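Local coordinates for DUF1881 domain-containing protein (Neurospora crassa, PDB 5Z6D), which pairs a betagamma-crystallin domain with an Ig-like domain, whose mutual interface renders the calcium-binding site of the crystallin domain inoperative, at residues V10-K15 against S81-V86; K106-K111 against V201-S206; D128-V133 against K189-S194. The protein carries 1 engineered substitution. All coordinates share one frame; numbering follows the deposited sequence.

Interaction 1. Residues V10-K15 against S81-V86; sequences VIFYQK and SRFRVV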
loop_
_atom_site.group_PDB
_atom_site.type_symbol
_atom_site.label_atom_id
_atom_site.label_comp_id
_atom_site.label_asym_id
_atom_site.label_seq_id
_atom_site.Cartn_x
_atom_site.Cartn_y
_atom_site.Cartn_z
ATOM N N VAL A 10 -17.199 -3.875 -9.537
ATOM C CA VAL A 10 -16.224 -3.557 -10.567
ATOM C C VAL A 10 -16.276 -4.714 -11.544
ATOM O O VAL A 10 -16.624 -5.836 -11.169
ATOM C CB VAL A 10 -14.771 -3.348 -10.003
ATOM C CG1 VAL A 10 -14.749 -2.259 -8.920
ATOM C CG2 VAL A 10 -14.182 -4.652 -9.482
ATOM N N ILE A 11 -15.991 -4.449 -12.812
ATOM C CA ILE A 11 -15.948 -5.525 -13.768
ATOM C C ILE A 11 -14.602 -5.554 -14.431
ATOM O O ILE A 11 -14.150 -4.548 -14.987
ATOM C CB ILE A 11 -17.044 -5.396 -14.858
ATOM C CG1 ILE A 11 -18.416 -5.134 -14.232
ATOM C CG2 ILE A 11 -17.053 -6.642 -15.718
ATOM C CD1 ILE A 11 -19.549 -5.117 -15.239
ATOM N N PHE A 12 -13.952 -6.705 -14.359
ATOM C CA PHE A 12 -12.681 -6.886 -15.035
ATOM C C PHE A 12 -12.913 -7.519 -16.394
ATOM O O PHE A 12 -13.655 -8.476 -16.531
ATOM C CB PHE A 12 -11.736 -7.743 -14.203
ATOM C CG PHE A 12 -11.048 -6.987 -13.102
ATOM C CD1 PHE A 12 -9.904 -6.256 -13.358
ATOM C CD2 PHE A 12 -11.543 -7.026 -11.801
ATOM C CE1 PHE A 12 -9.267 -5.560 -12.339
ATOM C CE2 PHE A 12 -10.914 -6.339 -10.776
ATOM C CZ PHE A 12 -9.775 -5.614 -11.033
ATOM N N TYR A 13 -12.263 -6.986 -17.406
ATOM C CA TYR A 13 -12.446 -7.504 -18.732
ATOM C C TYR A 13 -11.161 -8.137 -19.235
ATOM O O TYR A 13 -10.035 -7.637 -18.988
ATOM C CB TYR A 13 -12.908 -6.390 -19.680
ATOM C CG TYR A 13 -14.232 -5.744 -19.284
ATOM C CD1 TYR A 13 -15.451 -6.233 -19.767
ATOM C CD2 TYR A 13 -14.260 -4.644 -18.437
ATOM C CE1 TYR A 13 -16.655 -5.637 -19.396
ATOM C CE2 TYR A 13 -15.446 -4.049 -18.058
ATOM C CZ TYR A 13 -16.643 -4.541 -18.542
ATOM O OH TYR A 13 -17.819 -3.924 -18.156
ATOM N N GLN A 14 -11.375 -9.226 -19.971
ATOM C CA GLN A 14 -10.342 -9.991 -20.636
ATOM C C GLN A 14 -9.613 -9.205 -21.729
ATOM O O GLN A 14 -8.424 -9.418 -21.961
ATOM C CB GLN A 14 -10.978 -11.262 -21.210
ATOM C CG GLN A 14 -10.410 -11.761 -22.515
ATOM C CD GLN A 14 -11.415 -12.598 -23.287
ATOM O OE1 GLN A 14 -12.531 -12.154 -23.564
ATOM N NE2 GLN A 14 -11.027 -13.816 -23.629
ATOM N N LYS A 15 -10.313 -8.292 -22.396
ATOM C CA LYS A 15 -9.662 -7.456 -23.399
ATOM C C LYS A 15 -9.621 -5.995 -22.959
ATOM O O LYS A 15 -10.291 -5.617 -21.988
ATOM C CB LYS A 15 -10.376 -7.587 -24.745
ATOM C CG LYS A 15 -10.830 -9.003 -25.060
ATOM C CD LYS A 15 -10.637 -9.334 -26.528
ATOM C CE LYS A 15 -11.599 -10.423 -26.982
ATOM N NZ LYS A 15 -13.012 -9.944 -26.993
ATOM N N SER A 81 -0.697 -9.178 -8.310
ATOM C CA SER A 81 -1.287 -10.508 -8.280
ATOM C C SER A 81 -2.425 -10.626 -7.285
ATOM O O SER A 81 -3.004 -11.695 -7.132
ATOM C CB SER A 81 -0.216 -11.533 -7.944
ATOM O OG SER A 81 0.403 -11.181 -6.723
ATOM N N ARG A 82 -2.766 -9.529 -6.620
ATOM C CA ARG A 82 -3.855 -9.570 -5.656
ATOM C C ARG A 82 -4.616 -8.262 -5.721
ATOM O O ARG A 82 -4.032 -7.241 -6.057
ATOM C CB ARG A 82 -3.306 -9.813 -4.248
ATOM C CG ARG A 82 -4.338 -9.812 -3.129
ATOM C CD ARG A 82 -3.690 -10.263 -1.821
ATOM N NE ARG A 82 -4.656 -10.323 -0.731
ATOM C CZ ARG A 82 -4.325 -10.486 0.544
ATOM N NH1 ARG A 82 -3.047 -10.598 0.884
ATOM N NH2 ARG A 82 -5.268 -10.524 1.477
ATOM N N PHE A 83 -5.917 -8.287 -5.455
ATOM C CA PHE A 83 -6.645 -7.029 -5.338
ATOM C C PHE A 83 -7.777 -7.126 -4.341
ATOM O O PHE A 83 -8.245 -8.211 -4.026
ATOM C CB PHE A 83 -7.179 -6.547 -6.702
ATOM C CG PHE A 83 -8.256 -7.425 -7.320
ATOM C CD1 PHE A 83 -9.599 -7.255 -6.990
ATOM C CD2 PHE A 83 -7.926 -8.384 -8.275
ATOM C CE1 PHE A 83 -10.594 -8.038 -7.577
ATOM C CE2 PHE A 83 -8.920 -9.168 -8.878
ATOM C CZ PHE A 83 -10.247 -8.996 -8.526
ATOM N N ARG A 84 -8.201 -5.975 -3.842
ATOM C CA ARG A 84 -9.355 -5.903 -2.967
ATOM C C ARG A 84 -10.268 -4.834 -3.528
ATOM O O ARG A 84 -9.818 -3.752 -3.924
ATOM C CB ARG A 84 -8.963 -5.588 -1.515
ATOM C CG ARG A 84 -10.149 -5.636 -0.562
ATOM C CD ARG A 84 -9.736 -5.417 0.899
ATOM N NE ARG A 84 -8.750 -6.389 1.363
ATOM C CZ ARG A 84 -8.215 -6.367 2.581
ATOM N NH1 ARG A 84 -8.572 -5.414 3.435
ATOM N NH2 ARG A 84 -7.322 -7.281 2.943
ATOM N N VAL A 85 -11.549 -5.155 -3.615
ATOM C CA VAL A 85 -12.547 -4.177 -3.991
ATOM C C VAL A 85 -13.076 -3.538 -2.716
ATOM O O VAL A 85 -13.592 -4.239 -1.825
ATOM C CB VAL A 85 -13.710 -4.799 -4.786
ATOM C CG1 VAL A 85 -14.645 -3.703 -5.279
ATOM C CG2 VAL A 85 -13.181 -5.671 -5.942
ATOM N N VAL A 86 -12.912 -2.225 -2.617
ATOM C CA VAL A 86 -13.250 -1.482 -1.404
ATOM C C VAL A 86 -14.180 -0.308 -1.701
ATOM O O VAL A 86 -14.370 0.083 -2.865
ATOM C CB VAL A 86 -11.981 -0.956 -0.691
ATOM C CG1 VAL A 86 -11.067 -2.117 -0.270
ATOM C CG2 VAL A 86 -11.238 0.043 -1.582
#
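Part of the hydrophobic core of the betagamma-crystallin domain is formed by Val10 and Phe12 of strand 9-13 meeting Val85 and Phe83 of strand 82-87. The contact is wholly apolar. The valines lie flank to flank, pointing opposite ways, and touch through both methyls: Val10 CG2 lies 3.8 Å from Val85 CG2, and Val10 CG1 lies 3.9 Å from Val85 CG1. The phenylalanines reach toward each other from the two strands. One ring corner, Phe12 CE2, rests over a face of the Phe83 ring near its rim, 3.5 Å from Phe83 CZ. The ring planes meet obliquely, at 42°, neither stacked nor edge-to-face. The two strands belong to different antiparallel sheets of the domain, and the four side chains pack between the sheets. A chi1 of 67° directs the Phe83 ring at Phe12. Val85 CG2 lies level with the Phe83 ring, at its rim. Tyr25 meets Phe83 edge-to-face, and Tyr41 stacks on Phe12. Where strand 82-87 starts, Ser81 and Arg82 form a classic beta bulge opposite Trp55. Ser81 belongs to the calcium site seen in a structure of this protein, though no calcium is bound here; its OG is hydrogen-bonded to Gln56, of the same site.

Interaction 2. Residues K106-K111 against V201-S206; sequences KQYSLK and VDNKPS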
loop_
_atom_site.group_PDB
_atom_site.type_symbol
_atom_site.label_atom_id
_atom_site.label_comp_id
_atom_site.label_asym_id
_atom_site.label_seq_id
_atom_site.Cartn_x
_atom_site.Cartn_y
_atom_site.Cartn_z
ATOM N N LYS A 106 19.558 1.884 -0.460
ATOM C CA LYS A 106 19.163 0.597 0.108
ATOM C C LYS A 106 20.051 0.176 1.273
ATOM O O LYS A 106 20.061 -0.990 1.637
ATOM C CB LYS A 106 19.159 -0.512 -0.957
ATOM C CG LYS A 106 18.372 -0.156 -2.221
ATOM C CD LYS A 106 18.206 -1.351 -3.157
ATOM C CE LYS A 106 17.272 -2.389 -2.562
ATOM N NZ LYS A 106 16.897 -3.428 -3.560
ATOM N N GLN A 107 20.773 1.120 1.864
ATOM C CA GLN A 107 21.600 0.763 3.019
ATOM C C GLN A 107 20.728 0.371 4.211
ATOM O O GLN A 107 21.104 -0.493 5.012
ATOM C CB GLN A 107 22.526 1.905 3.411
ATOM C CG GLN A 107 23.385 1.556 4.624
ATOM C CD GLN A 107 24.466 2.578 4.910
ATOM O OE1 GLN A 107 24.904 3.312 4.023
ATOM N NE2 GLN A 107 24.910 2.627 6.162
ATOM N N TYR A 108 19.563 1.001 4.330
ATOM C CA TYR A 108 18.661 0.720 5.447
ATOM C C TYR A 108 17.380 0.109 4.947
ATOM O O TYR A 108 16.939 0.406 3.836
ATOM C CB TYR A 108 18.357 1.999 6.241
ATOM C CG TYR A 108 19.606 2.613 6.828
ATOM C CD1 TYR A 108 20.180 2.084 7.973
ATOM C CD2 TYR A 108 20.222 3.713 6.229
ATOM C CE1 TYR A 108 21.335 2.632 8.513
ATOM C CE2 TYR A 108 21.372 4.266 6.763
ATOM C CZ TYR A 108 21.924 3.717 7.908
ATOM O OH TYR A 108 23.067 4.260 8.452
ATOM N N SER A 109 16.801 -0.769 5.759
ATOM C CA SER A 109 15.484 -1.320 5.454
ATOM C C SER A 109 14.512 -1.001 6.565
ATOM O O SER A 109 14.885 -0.938 7.748
ATOM C CB SER A 109 15.556 -2.832 5.226
ATOM O OG SER A 109 16.022 -3.528 6.379
ATOM N N LEU A 110 13.268 -0.797 6.151
ATOM C CA LEU A 110 12.139 -0.642 7.033
ATOM C C LEU A 110 11.176 -1.793 6.732
ATOM O O LEU A 110 10.563 -1.843 5.664
ATOM C CB LEU A 110 11.481 0.710 6.820
ATOM C CG LEU A 110 10.174 0.946 7.561
ATOM C CD1 LEU A 110 10.423 0.989 9.060
ATOM C CD2 LEU A 110 9.569 2.259 7.064
ATOM N N LYS A 111 11.109 -2.750 7.647
ATOM C CA LYS A 111 10.187 -3.863 7.535
ATOM C C LYS A 111 8.909 -3.523 8.278
ATOM O O LYS A 111 8.950 -3.121 9.449
ATOM C CB LYS A 111 10.817 -5.140 8.110
ATOM C CG LYS A 111 9.932 -6.374 8.023
ATOM C CD LYS A 111 10.590 -7.561 8.732
ATOM C CE LYS A 111 9.698 -8.784 8.696
ATOM N NZ LYS A 111 10.068 -9.766 9.751
ATOM N N VAL A 201 16.309 9.723 10.525
ATOM C CA VAL A 201 16.979 10.986 10.832
ATOM C C VAL A 201 18.189 10.770 11.747
ATOM O O VAL A 201 19.020 11.661 11.920
ATOM C CB VAL A 201 16.006 11.998 11.479
ATOM C CG1 VAL A 201 14.971 12.476 10.448
ATOM C CG2 VAL A 201 15.318 11.385 12.685
ATOM N N ASP A 202 18.294 9.573 12.307
ATOM C CA ASP A 202 19.395 9.234 13.204
ATOM C C ASP A 202 19.714 7.752 13.058
ATOM O O ASP A 202 18.818 6.921 13.151
ATOM C CB ASP A 202 19.017 9.579 14.649
ATOM C CG ASP A 202 20.062 9.141 15.655
ATOM O OD1 ASP A 202 21.237 8.961 15.270
ATOM O OD2 ASP A 202 19.703 8.984 16.843
ATOM N N ASN A 203 20.973 7.411 12.808
ATOM C CA ASN A 203 21.307 6.008 12.583
ATOM C C ASN A 203 21.998 5.365 13.779
ATOM O O ASN A 203 22.517 4.257 13.683
ATOM C CB ASN A 203 22.161 5.851 11.318
ATOM C CG ASN A 203 23.451 6.648 11.370
ATOM O OD1 ASN A 203 23.625 7.521 12.214
ATOM N ND2 ASN A 203 24.358 6.357 10.445
ATOM N N LYS A 204 21.971 6.054 14.913
ATOM C CA LYS A 204 22.427 5.471 16.172
ATOM C C LYS A 204 21.368 4.528 16.753
ATOM O O LYS A 204 20.234 4.934 16.987
ATOM C CB LYS A 204 22.762 6.574 17.181
ATOM C CG LYS A 204 23.408 6.065 18.463
ATOM C CD LYS A 204 23.543 7.184 19.493
ATOM C CE LYS A 204 24.539 6.823 20.584
ATOM N NZ LYS A 204 24.162 5.567 21.288
ATOM N N PRO A 205 21.737 3.262 16.986
ATOM C CA PRO A 205 20.813 2.266 17.523
ATOM C C PRO A 205 20.269 2.662 18.879
ATOM O O PRO A 205 20.922 3.392 19.630
ATOM C CB PRO A 205 21.679 1.005 17.638
ATOM C CG PRO A 205 22.717 1.194 16.633
ATOM C CD PRO A 205 23.039 2.662 16.674
ATOM N N SER A 206 19.073 2.170 19.170
ATOM C CA SER A 206 18.427 2.400 20.449
ATOM C C SER A 206 19.331 1.969 21.604
ATOM O O SER A 206 19.850 0.850 21.626
ATOM C CB SER A 206 17.092 1.652 20.488
ATOM O OG SER A 206 16.353 1.893 19.297
#
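Tyr108 and Asn203 make the whole contact between the start of strand 108-112 and the last modelled residues, 201-206. The van der Waals part is small. The phenol end of Tyr108 sits against the side-chain root of Asn203, with Tyr108 OH 3.4 Å from Asn203 CB. The ring carbon behind the hydroxyl, Tyr108 CZ, is 4.0 Å from the same Asn203 CB. The ring and the amide are steeply turned against each other, their planes 73° apart. Gln107 CG lies over one face of the Tyr108 ring, toward its rim.

The nearest polar atoms are Tyr108 OH and Asn203 ND2, 3.2 Å apart. A chi1 of 58° in Asn203 brings the amide group up to the hydroxyl, and CB stays in contact with it.

The 201-206 segment has its own polar bond next to the contact. Lys204 N donates to Asp202 OD1 at 3.0 Å, nearly straight at 166°, and meets the oxygen from above the carboxylate plane. This is an Asx turn, and it bends the chain around Asn203.

The contact lies at one end of the Ig-like domain, away from the calcium site. Tyr108 is buried and Asn203 is exposed. Tyr108 packs on Phe97 and Asp99 of strand 91-99 in the facing sheet. Both Tyr108 and Asn203 touch Ile158 of strand 157-168, which lies in the same five-stranded sheet as strand 108-112.

Interaction 3. Residues D128-V133 against K189-S194; sequences DEYGLV and KRTGKS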
loop_
_atom_site.group_PDB
_atom_site.type_symbol
_atom_site.label_atom_id
_atom_site.label_comp_id
_atom_site.label_asym_id
_atom_site.label_seq_id
_atom_site.Cartn_x
_atom_site.Cartn_y
_atom_site.Cartn_z
ATOM N N ASP A 128 11.104 6.073 -6.090
ATOM C CA ASP A 128 9.903 6.823 -5.758
ATOM C C ASP A 128 8.661 5.969 -5.552
ATOM O O ASP A 128 7.583 6.508 -5.311
ATOM C CB ASP A 128 9.623 7.855 -6.854
ATOM C CG ASP A 128 10.813 8.759 -7.119
ATOM O OD1 ASP A 128 11.531 9.109 -6.155
ATOM O OD2 ASP A 128 11.030 9.116 -8.297
ATOM N N GLU A 129 8.781 4.647 -5.659
ATOM C CA GLU A 129 7.599 3.800 -5.524
ATOM C C GLU A 129 7.234 3.610 -4.061
ATOM O O GLU A 129 8.038 3.105 -3.274
ATOM C CB GLU A 129 7.804 2.438 -6.184
ATOM C CG GLU A 129 7.789 2.487 -7.700
ATOM C CD GLU A 129 7.640 1.115 -8.322
ATOM O OE1 GLU A 129 8.676 0.460 -8.570
ATOM O OE2 GLU A 129 6.488 0.692 -8.560
ATOM N N TYR A 130 6.023 4.030 -3.696
ATOM C CA TYR A 130 5.517 3.800 -2.350
ATOM C C TYR A 130 5.189 2.331 -2.148
ATOM O O TYR A 130 4.926 1.600 -3.106
ATOM C CB TYR A 130 4.271 4.650 -2.077
ATOM C CG TYR A 130 4.556 6.070 -1.633
ATOM C CD1 TYR A 130 4.257 6.476 -0.343
ATOM C CD2 TYR A 130 5.100 7.009 -2.507
ATOM C CE1 TYR A 130 4.495 7.763 0.069
ATOM C CE2 TYR A 130 5.351 8.306 -2.097
ATOM C CZ TYR A 130 5.045 8.674 -0.804
ATOM O OH TYR A 130 5.280 9.954 -0.353
ATOM N N GLY A 131 5.211 1.892 -0.896
ATOM C CA GLY A 131 4.769 0.561 -0.572
ATOM C C GLY A 131 3.460 0.577 0.190
ATOM O O GLY A 131 3.281 1.364 1.114
ATOM N N LEU A 132 2.561 -0.318 -0.194
ATOM C CA LEU A 132 1.275 -0.463 0.457
ATOM C C LEU A 132 1.473 -1.167 1.795
ATOM O O LEU A 132 1.938 -2.308 1.828
ATOM C CB LEU A 132 0.321 -1.253 -0.442
ATOM C CG LEU A 132 -1.057 -1.544 0.148
ATOM C CD1 LEU A 132 -1.906 -0.274 0.213
ATOM C CD2 LEU A 132 -1.760 -2.657 -0.627
ATOM N N VAL A 133 1.139 -0.492 2.896
ATOM C CA VAL A 133 1.374 -1.061 4.223
ATOM C C VAL A 133 0.085 -1.199 5.034
ATOM O O VAL A 133 0.105 -1.629 6.205
ATOM C CB VAL A 133 2.412 -0.227 5.033
ATOM C CG1 VAL A 133 3.792 -0.241 4.349
ATOM C CG2 VAL A 133 1.933 1.203 5.242
ATOM N N LYS A 189 6.276 12.124 7.645
ATOM C CA LYS A 189 5.787 13.354 7.044
ATOM C C LYS A 189 4.637 12.992 6.127
ATOM O O LYS A 189 4.797 12.156 5.238
ATOM C CB LYS A 189 6.890 14.055 6.261
ATOM C CG LYS A 189 6.439 15.309 5.538
ATOM C CD LYS A 189 7.371 15.653 4.385
ATOM C CE LYS A 189 7.086 17.051 3.847
ATOM N NZ LYS A 189 5.625 17.341 3.741
ATOM N N ARG A 190 3.479 13.607 6.335
ATOM C CA ARG A 190 2.325 13.317 5.491
ATOM C C ARG A 190 2.578 13.786 4.059
ATOM O O ARG A 190 3.066 14.904 3.848
ATOM C CB ARG A 190 1.059 13.977 6.048
ATOM C CG ARG A 190 -0.160 13.808 5.147
ATOM C CD ARG A 190 -1.405 14.480 5.721
ATOM N NE ARG A 190 -1.761 13.934 7.024
ATOM C CZ ARG A 190 -2.369 12.768 7.201
ATOM N NH1 ARG A 190 -2.720 12.028 6.150
ATOM N NH2 ARG A 190 -2.642 12.344 8.428
ATOM N N THR A 191 2.261 12.932 3.083
ATOM C CA THR A 191 2.400 13.309 1.677
ATOM C C THR A 191 1.082 13.132 0.931
ATOM O O THR A 191 1.013 13.350 -0.281
ATOM C CB THR A 191 3.503 12.503 0.961
ATOM O OG1 THR A 191 3.229 11.100 1.063
ATOM C CG2 THR A 191 4.869 12.793 1.587
ATOM N N GLY A 192 0.040 12.746 1.664
ATOM C CA GLY A 192 -1.290 12.572 1.100
ATOM C C GLY A 192 -2.298 12.163 2.157
ATOM O O GLY A 192 -1.961 12.070 3.334
ATOM N N LYS A 193 -3.539 11.907 1.752
ATOM C CA LYS A 193 -4.575 11.553 2.714
ATOM C C LYS A 193 -4.196 10.320 3.542
ATOM O O LYS A 193 -4.602 10.173 4.698
ATOM C CB LYS A 193 -5.901 11.326 1.988
ATOM C CG LYS A 193 -6.469 12.584 1.333
ATOM C CD LYS A 193 -7.390 13.342 2.282
ATOM C CE LYS A 193 -7.840 14.673 1.693
ATOM N NZ LYS A 193 -8.582 14.490 0.413
ATOM N N SER A 194 -3.406 9.432 2.956
ATOM C CA SER A 194 -2.977 8.250 3.688
ATOM C C SER A 194 -1.610 7.756 3.209
ATOM O O SER A 194 -1.344 6.554 3.215
ATOM C CB SER A 194 -4.023 7.144 3.555
ATOM O OG SER A 194 -4.310 6.863 2.190
#
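Thr191 OG1 is gripped by two hydroxyls, Tyr130 OH across the contact and Ser195 OG, just beyond the segment. The bond between Tyr130 OH and Thr191 OG1 is short, at 2.7 Å, and the proton may sit on either oxygen. The two side chains reach toward each other from their own segments. The carbons of the threonine also close on the phenol: Thr191 CB is 3.4 Å and Thr191 CG2 is 3.5 Å from Tyr130 OH. With chi1 at 57°, Thr191 OG1 is flanked by its own backbone N and C and meets the phenol; CG2 lies alongside the same oxygen. Tyr130 immediately precedes strand 131-136, and Thr191 lies near the end of strand 186-190. These are the outermost strands of the four-stranded mixed sheet in the Ig-like domain. The tyrosine therefore reaches over the two inner strands, packing on Ser94, Leu96 and Ser195. Arg190 folds back on its own segment: Arg190 NH1 donates to Gly192 O at 2.9 Å, with both groups nearly in each other's plane. A weak bond links Arg190 NH1 to Lys193 O, 3.0 Å away. Two residues on from Tyr130, the backbone of Leu132 is hydrogen-bonded to Gly62 of the crystallin domain.

Overall arrangement
From the N terminus, interaction 1 comes first. Strand 82-87 returns to strand 9-13 and closes the betagamma-crystallin domain by joining its two sheets. The chain then enters the Ig-like domain. Interaction 2 opens at 106-111 and closes only at the last modelled residues, 201-206. Interaction 3, between 128-133 and 189-194, falls entirely within that span, so the two nest and do not cross. Interaction 3 links the two margins of one sheet, while interaction 2 sets the end of the modelled chain against the other sheet. The nearest atoms of interaction 3 lie about 7 Å from those of each of the others. The centres of interactions 1 and 2 are 36 Å apart, on opposite sides of the chain's centre.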